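Local coordinates for protein D-alanyl-lipoteichoic acid synthetase (Streptococcus pneumoniae, PDB 3BMA) that probably takes part in the D-alanylation of lipoteichoic acid during cell wall biogenesis, at residues G79-A82 with S83-Y87; V228-A231 with D232-N236; L282-F285 with S286-K289. The protein carries 1 engineered substitution. One frame throughout, in Å; residues are numbered along the deposited sequence.

Interaction 1. Residues G79-A82 with S83-Y87; sequences GGAA and SLNQY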
loop_
_atom_site.group_PDB
_atom_site.type_symbol
_atom_site.label_atom_id
_atom_site.label_comp_id
_atom_site.label_asym_id
_atom_site.label_seq_id
_atom_site.Cartn_x
_atom_site.Cartn_y
_atom_site.Cartn_z
ATOM N N GLY C 79 -32.387 -16.419 -16.706
ATOM C CA GLY C 79 -32.441 -17.883 -16.697
ATOM C C GLY C 79 -31.309 -18.536 -15.926
ATOM O O GLY C 79 -30.137 -18.252 -16.170
ATOM N N GLY C 80 -31.665 -19.393 -14.973
ATOM C CA GLY C 80 -30.677 -20.138 -14.200
ATOM C C GLY C 80 -30.160 -19.435 -12.960
ATOM O O GLY C 80 -29.374 -20.011 -12.205
ATOM N N ALA C 81 -30.587 -18.193 -12.746
ATOM C CA ALA C 81 -30.202 -17.451 -11.546
ATOM C C ALA C 81 -31.046 -17.905 -10.360
ATOM O O ALA C 81 -32.279 -17.892 -10.420
ATOM C CB ALA C 81 -30.339 -15.946 -11.763
ATOM N N ALA C 82 -30.368 -18.328 -9.299
ATOM C CA ALA C 82 -31.014 -18.751 -8.064
ATOM C C ALA C 82 -30.430 -17.951 -6.901
ATOM O O ALA C 82 -29.915 -16.858 -7.111
ATOM C CB ALA C 82 -30.826 -20.240 -7.854
ATOM N N SER C 83 -30.488 -18.505 -5.691
ATOM C CA SER C 83 -30.178 -17.753 -4.471
ATOM C C SER C 83 -28.723 -17.311 -4.311
ATOM O O SER C 83 -28.473 -16.234 -3.768
ATOM C CB SER C 83 -30.645 -18.513 -3.223
ATOM O OG SER C 83 -32.051 -18.719 -3.251
ATOM N N LEU C 84 -27.777 -18.127 -4.778
ATOM C CA LEU C 84 -26.355 -17.762 -4.726
ATOM C C LEU C 84 -26.077 -16.537 -5.601
ATOM O O LEU C 84 -25.446 -15.589 -5.146
ATOM C CB LEU C 84 -25.447 -18.939 -5.107
ATOM C CG LEU C 84 -23.972 -18.825 -4.682
ATOM C CD1 LEU C 84 -23.792 -18.856 -3.171
ATOM C CD2 LEU C 84 -23.128 -19.905 -5.311
ATOM N N ASN C 85 -26.580 -16.550 -6.836
ATOM C CA ASN C 85 -26.517 -15.378 -7.712
ATOM C C ASN C 85 -27.145 -14.132 -7.094
ATOM O O ASN C 85 -26.539 -13.055 -7.110
ATOM C CB ASN C 85 -27.173 -15.659 -9.067
ATOM C CG ASN C 85 -26.181 -16.110 -10.121
ATOM O OD1 ASN C 85 -25.095 -15.542 -10.262
ATOM N ND2 ASN C 85 -26.554 -17.129 -10.878
ATOM N N GLN C 86 -28.346 -14.289 -6.540
ATOM C CA GLN C 86 -29.080 -13.170 -5.948
ATOM C C GLN C 86 -28.321 -12.576 -4.772
ATOM O O GLN C 86 -28.183 -11.359 -4.681
ATOM C CB GLN C 86 -30.505 -13.573 -5.529
ATOM C CG GLN C 86 -31.453 -13.989 -6.675
ATOM C CD GLN C 86 -31.800 -12.872 -7.654
ATOM O OE1 GLN C 86 -31.445 -11.710 -7.460
ATOM N NE2 GLN C 86 -32.501 -13.231 -8.722
ATOM N N TYR C 87 -27.811 -13.443 -3.898
ATOM C CA TYR C 87 -26.996 -13.024 -2.760
ATOM C C TYR C 87 -25.837 -12.125 -3.169
ATOM O O TYR C 87 -25.628 -11.070 -2.568
ATOM C CB TYR C 87 -26.463 -14.230 -1.983
ATOM C CG TYR C 87 -25.642 -13.841 -0.776
ATOM C CD1 TYR C 87 -26.252 -13.299 0.354
ATOM C CD2 TYR C 87 -24.256 -14.000 -0.766
ATOM C CE1 TYR C 87 -25.512 -12.938 1.465
ATOM C CE2 TYR C 87 -23.502 -13.628 0.343
ATOM C CZ TYR C 87 -24.140 -13.100 1.454
ATOM O OH TYR C 87 -23.414 -12.735 2.563
HETATM O O HOH W 1 -33.344 -16.193 -8.467
HETATM O O HOH W 2 -27.616 -19.153 -8.179
#
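Gln86 N gives its hydrogen to Ala82 O at 3.1 Å, a bond with an N-H...O angle of 160° that lies in the carbonyl plane and closes the first turn of a helix. Ala82 is the N-cap residue, and a water accepts from Ala82 N at 3.1 Å and from Asn85 N, three residues on, at 3.1 Å, bridging the cap to the start of the helix. Gln86 returns over the same carbonyl with its aliphatic part: CG lies beside the backbone N (chi1 -64°) and packs 3.3 Å from Ala82 O, and a further bend at chi2 (-65°) swings the amide back toward the loop. There a second water takes a hydrogen from Gln86 NE2 at 3.1 Å and gives one to Ala81 O at 2.8 Å. The same NE2 also bonds Leu76 O, so two acceptors fix the turn of the amide. Asn85, whose CB points toward the loop, lays ND2 3.7 Å from Ala81 CA in plain packing. A glycerol beside Gly80 marks a possible pocket; the loop's place after strand 72-76 is consistent with the oxyanion-hole loop of SGNH hydrolases, though a role here is not established. The turn links strand 72-76 to helix 83-90. Helix 118-124 packs on Ala81 and Asn85 through Tyr124, helix 274-287 meets Ala82, Leu84 and Tyr87, and Ser83 OG bonds Tyr104 of strand 101-105 and Glu274.

Interaction 2. Residues V228-A231 with D232-N236; sequences VVKA and DAEKN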
loop_
_atom_site.group_PDB
_atom_site.type_symbol
_atom_site.label_atom_id
_atom_site.label_comp_id
_atom_site.label_asym_id
_atom_site.label_seq_id
_atom_site.Cartn_x
_atom_site.Cartn_y
_atom_site.Cartn_z
ATOM N N VAL C 228 -59.711 -9.528 -20.739
ATOM C CA VAL C 228 -58.751 -9.221 -21.804
ATOM C C VAL C 228 -57.606 -10.242 -21.829
ATOM O O VAL C 228 -57.112 -10.620 -22.895
ATOM C CB VAL C 228 -58.178 -7.781 -21.664
ATOM C CG1 VAL C 228 -57.543 -7.319 -22.971
ATOM C CG2 VAL C 228 -59.268 -6.804 -21.249
ATOM N N VAL C 229 -57.204 -10.694 -20.645
ATOM C CA VAL C 229 -56.096 -11.636 -20.498
ATOM C C VAL C 229 -56.530 -13.082 -20.825
ATOM O O VAL C 229 -55.727 -13.877 -21.327
ATOM C CB VAL C 229 -55.429 -11.488 -19.094
ATOM C CG1 VAL C 229 -54.366 -12.518 -18.871
ATOM C CG2 VAL C 229 -54.804 -10.107 -18.952
ATOM N N LYS C 230 -57.803 -13.396 -20.568
ATOM C CA LYS C 230 -58.411 -14.692 -20.919
ATOM C C LYS C 230 -58.416 -14.916 -22.429
ATOM O O LYS C 230 -58.134 -16.019 -22.894
ATOM C CB LYS C 230 -59.857 -14.762 -20.411
ATOM C CG LYS C 230 -60.464 -16.153 -20.281
ATOM C CD LYS C 230 -60.445 -16.621 -18.833
ATOM C CE LYS C 230 -61.697 -17.413 -18.475
ATOM N NZ LYS C 230 -61.729 -18.764 -19.096
ATOM N N ALA C 231 -58.740 -13.860 -23.177
ATOM C CA ALA C 231 -58.854 -13.915 -24.637
ATOM C C ALA C 231 -57.497 -14.027 -25.323
ATOM O O ALA C 231 -57.385 -14.633 -26.390
ATOM C CB ALA C 231 -59.617 -12.700 -25.157
ATOM N N ASP C 232 -56.480 -13.428 -24.707
ATOM C CA ASP C 232 -55.100 -13.514 -25.177
ATOM C C ASP C 232 -54.555 -14.927 -24.969
ATOM O O ASP C 232 -53.865 -15.470 -25.832
ATOM C CB ASP C 232 -54.232 -12.485 -24.436
ATOM C CG ASP C 232 -52.785 -12.464 -24.920
ATOM O OD1 ASP C 232 -52.555 -12.514 -26.148
ATOM O OD2 ASP C 232 -51.875 -12.380 -24.064
ATOM N N ALA C 233 -54.895 -15.516 -23.825
ATOM C CA ALA C 233 -54.426 -16.843 -23.442
ATOM C C ALA C 233 -55.078 -17.972 -24.246
ATOM O O ALA C 233 -54.422 -18.965 -24.550
ATOM C CB ALA C 233 -54.625 -17.060 -21.949
ATOM N N GLU C 234 -56.360 -17.816 -24.581
ATOM C CA GLU C 234 -57.083 -18.785 -25.416
ATOM C C GLU C 234 -56.550 -18.791 -26.845
ATOM O O GLU C 234 -56.478 -19.842 -27.485
ATOM C CB GLU C 234 -58.582 -18.473 -25.433
ATOM C CG GLU C 234 -59.336 -18.906 -24.183
ATOM C CD GLU C 234 -60.693 -18.227 -24.036
ATOM O OE1 GLU C 234 -60.917 -17.168 -24.664
ATOM O OE2 GLU C 234 -61.537 -18.755 -23.281
ATOM N N LYS C 235 -56.178 -17.605 -27.324
ATOM C CA LYS C 235 -55.619 -17.398 -28.659
ATOM C C LYS C 235 -54.202 -17.966 -28.780
ATOM O O LYS C 235 -53.774 -18.361 -29.866
ATOM C CB LYS C 235 -55.608 -15.897 -28.969
ATOM C CG LYS C 235 -55.518 -15.519 -30.439
ATOM C CD LYS C 235 -55.862 -14.043 -30.626
ATOM C CE LYS C 235 -55.557 -13.555 -32.036
ATOM N NZ LYS C 235 -54.101 -13.309 -32.242
ATOM N N ASN C 236 -53.487 -18.012 -27.657
ATOM C CA ASN C 236 -52.075 -18.399 -27.645
ATOM C C ASN C 236 -51.744 -19.744 -26.983
ATOM O O ASN C 236 -50.575 -20.048 -26.737
ATOM C CB ASN C 236 -51.232 -17.272 -27.042
ATOM C CG ASN C 236 -51.118 -16.080 -27.967
ATOM O OD1 ASN C 236 -50.312 -16.078 -28.895
ATOM N ND2 ASN C 236 -51.927 -15.059 -27.721
HETATM O O HOH W 3 -59.812 -15.924 -27.379
#
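Lys230 O receives the backbone N of Glu234 at 3.0 Å, and one residue earlier Val229 O receives Ala233 N at 3.1 Å. These two successive i to i+4 bonds are the firmer ones in this last part of the helix. The rungs on either side are longer and weak: Asp232 N to Val228 O at 3.4 Å, and Lys235 N to Ala231 O at 3.3 Å. Beyond them the helix is closed by a side chain. Asn236, the first residue to leave helical angles, turns ND2 back onto Asp232 O at 2.7 Å, nearly straight (167°) and with the oxygen only 8° out of its amide plane; its own backbone N adds a weak bond to the same oxygen. Ala231 O has a second partner as well, since a water donates to it at 2.9 Å and to Glu234 OE1 at 3.2 Å, anchoring one carboxylate oxygen against the backbone. The other oxygen, OE2, faces the lysine one turn back, but Lys230 NZ stays 4.2 Å from Glu234 OE2, beyond a salt bridge, so any attraction between the charges would be modest. The aliphatic part of Glu234 runs over Lys230 O, while the lysine chain, bent at several bonds, passes it at a slant. Ala233 sets its methyl on Val229 O. With CG opposite the backbone N (chi1 -177°), the Asp232 carboxylate leaves the helix, and OD2 accepts from Trp354 NE1. This is the C-terminal end of helix 222-235, far out from the chain's centre. Its inner side rests on Trp354 and Phe344 in loops, and Val229 and Lys230 touch Leu355 at the start of helix 355-369.

Interaction 3. Residues L282-F285 with S286-K289; sequences LTQF and SKSK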
loop_
_atom_site.group_PDB
_atom_site.type_symbol
_atom_site.label_atom_id
_atom_site.label_comp_id
_atom_site.label_asym_id
_atom_site.label_seq_id
_atom_site.Cartn_x
_atom_site.Cartn_y
_atom_site.Cartn_z
ATOM N N LEU C 282 -31.744 -15.020 3.097
ATOM C CA LEU C 282 -32.542 -14.738 4.297
ATOM C C LEU C 282 -31.746 -14.008 5.368
ATOM O O LEU C 282 -32.278 -13.111 6.027
ATOM C CB LEU C 282 -33.147 -16.026 4.875
ATOM C CG LEU C 282 -34.055 -16.851 3.953
ATOM C CD1 LEU C 282 -34.554 -18.103 4.648
ATOM C CD2 LEU C 282 -35.222 -16.031 3.420
ATOM N N THR C 283 -30.476 -14.394 5.521
ATOM C CA THR C 283 -29.537 -13.720 6.425
ATOM C C THR C 283 -29.316 -12.269 6.012
ATOM O O THR C 283 -29.312 -11.374 6.862
ATOM C CB THR C 283 -28.177 -14.453 6.484
ATOM O OG1 THR C 283 -28.396 -15.833 6.793
ATOM C CG2 THR C 283 -27.273 -13.851 7.545
ATOM N N GLN C 284 -29.154 -12.041 4.709
ATOM C CA GLN C 284 -28.999 -10.690 4.178
ATOM C C GLN C 284 -30.263 -9.857 4.396
ATOM O O GLN C 284 -30.180 -8.672 4.726
ATOM C CB GLN C 284 -28.613 -10.712 2.696
ATOM C CG GLN C 284 -28.016 -9.394 2.208
ATOM C CD GLN C 284 -26.869 -8.918 3.088
ATOM O OE1 GLN C 284 -25.840 -9.587 3.207
ATOM N NE2 GLN C 284 -27.043 -7.760 3.710
ATOM N N PHE C 285 -31.421 -10.495 4.233
ATOM C CA PHE C 285 -32.716 -9.865 4.499
ATOM C C PHE C 285 -32.872 -9.450 5.965
ATOM O O PHE C 285 -33.467 -8.416 6.263
ATOM C CB PHE C 285 -33.867 -10.797 4.095
ATOM C CG PHE C 285 -34.117 -10.869 2.606
ATOM C CD1 PHE C 285 -33.422 -10.050 1.708
ATOM C CD2 PHE C 285 -35.086 -11.733 2.102
ATOM C CE1 PHE C 285 -33.680 -10.108 0.341
ATOM C CE2 PHE C 285 -35.351 -11.796 0.733
ATOM C CZ PHE C 285 -34.643 -10.989 -0.148
ATOM N N SER C 286 -32.324 -10.259 6.868
ATOM C CA SER C 286 -32.355 -9.973 8.297
ATOM C C SER C 286 -31.410 -8.838 8.683
ATOM O O SER C 286 -31.777 -7.963 9.471
ATOM C CB SER C 286 -32.029 -11.240 9.095
ATOM O OG SER C 286 -31.984 -10.986 10.490
ATOM N N LYS C 287 -30.197 -8.865 8.129
ATOM C CA LYS C 287 -29.179 -7.844 8.389
ATOM C C LYS C 287 -29.586 -6.481 7.842
ATOM O O LYS C 287 -29.342 -5.456 8.479
ATOM C CB LYS C 287 -27.845 -8.247 7.764
ATOM C CG LYS C 287 -27.100 -9.368 8.469
ATOM C CD LYS C 287 -25.946 -9.831 7.597
ATOM C CE LYS C 287 -25.055 -10.814 8.322
ATOM N NZ LYS C 287 -23.839 -11.124 7.523
ATOM N N SER C 288 -30.208 -6.480 6.663
ATOM C CA SER C 288 -30.603 -5.246 5.979
ATOM C C SER C 288 -31.995 -4.771 6.379
ATOM O O SER C 288 -32.424 -3.694 5.962
ATOM C CB SER C 288 -30.540 -5.425 4.459
ATOM O OG SER C 288 -29.329 -6.035 4.053
ATOM N N LYS C 289 -32.682 -5.580 7.189
ATOM C CA LYS C 289 -34.059 -5.332 7.639
ATOM C C LYS C 289 -35.041 -5.165 6.478
ATOM O O LYS C 289 -35.880 -4.260 6.501
ATOM C CB LYS C 289 -34.154 -4.116 8.587
ATOM C CG LYS C 289 -33.235 -4.150 9.798
ATOM C CD LYS C 289 -33.571 -3.016 10.750
ATOM C CE LYS C 289 -32.467 -2.804 11.773
ATOM N NZ LYS C 289 -31.238 -2.215 11.158
HETATM O O HOH W 4 -24.706 -11.650 4.671
#
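The amide of Gln284 presents its NE2 end to Ser288, with NE2 donating to OG at 2.9 Å and the acceptor almost in the amide plane. Its other end, OE1, takes a hydrogen from a water at 2.8 Å. Lys287 CB lies over one face of this amide, 4.2 Å from Gln284 NE2, the two side chains crossing at about a right angle. Bonded at both ends, the amide is restrained from turning about its last bond. The ring of Phe285 leaves the helix on a different side and meets Pro292 and Phe294 of strand 291-296 and Met90 of helix 83-90. A bend at chi2 (52°), after a first torsion of -162°, curls the Gln284 chain forward along its own helix to the serine. Ser288 OG donates to Gln284 O at 2.9 Å, as OG sits beside its own backbone N (chi1 -47°). Ser288 N reaches that same carbonyl oxygen, also at 2.9 Å, from the opposite face of its plane. One buried serine closes a small ring of bonds with the main chain and side chain of the residue four positions earlier. The preceding rungs are Lys287 N to Thr283 O at 2.9 Å and Ser286 N to Leu282 O at 3.0 Å. Lys287 extends over Thr283 O with its methylenes, its CE lying alongside Thr283 CG2 at 3.8 Å. Its ammonium forms a salt bridge with Asp140 and donates to the water held by Gln284. Lys289, with positive phi, turns the chain out of the helix. Such a C-terminal turn, tightened by a serine bonding back to the carbonyl four residues before, here ends helix 274-287 and leads into strand 291-296, a helix-to-strand connection in the parallel alpha/beta fold expected of an SGNH-hydrolase relative.

In the fold
Along the chain the contacts come in the order 1, 2, 3, all local turns at helix ends: interaction 1 at the start of helix 83-90, interactions 2 and 3 at the C-terminal ends of helices 222-235 and 274-287. Interactions 1 and 3 have centres about 16 Å apart and touch, Tyr87 CE1 lying 3.8 Å from Gln284 OE1; they belong to the buried packing of two helices by the five-stranded parallel sheet, one following strand 72-76, the other preceding strand 291-296. Interaction 2, centred about 31 Å from interaction 1 and about 40 Å from interaction 3, belongs to a more peripheral helix, across the chain's centre from interaction 3.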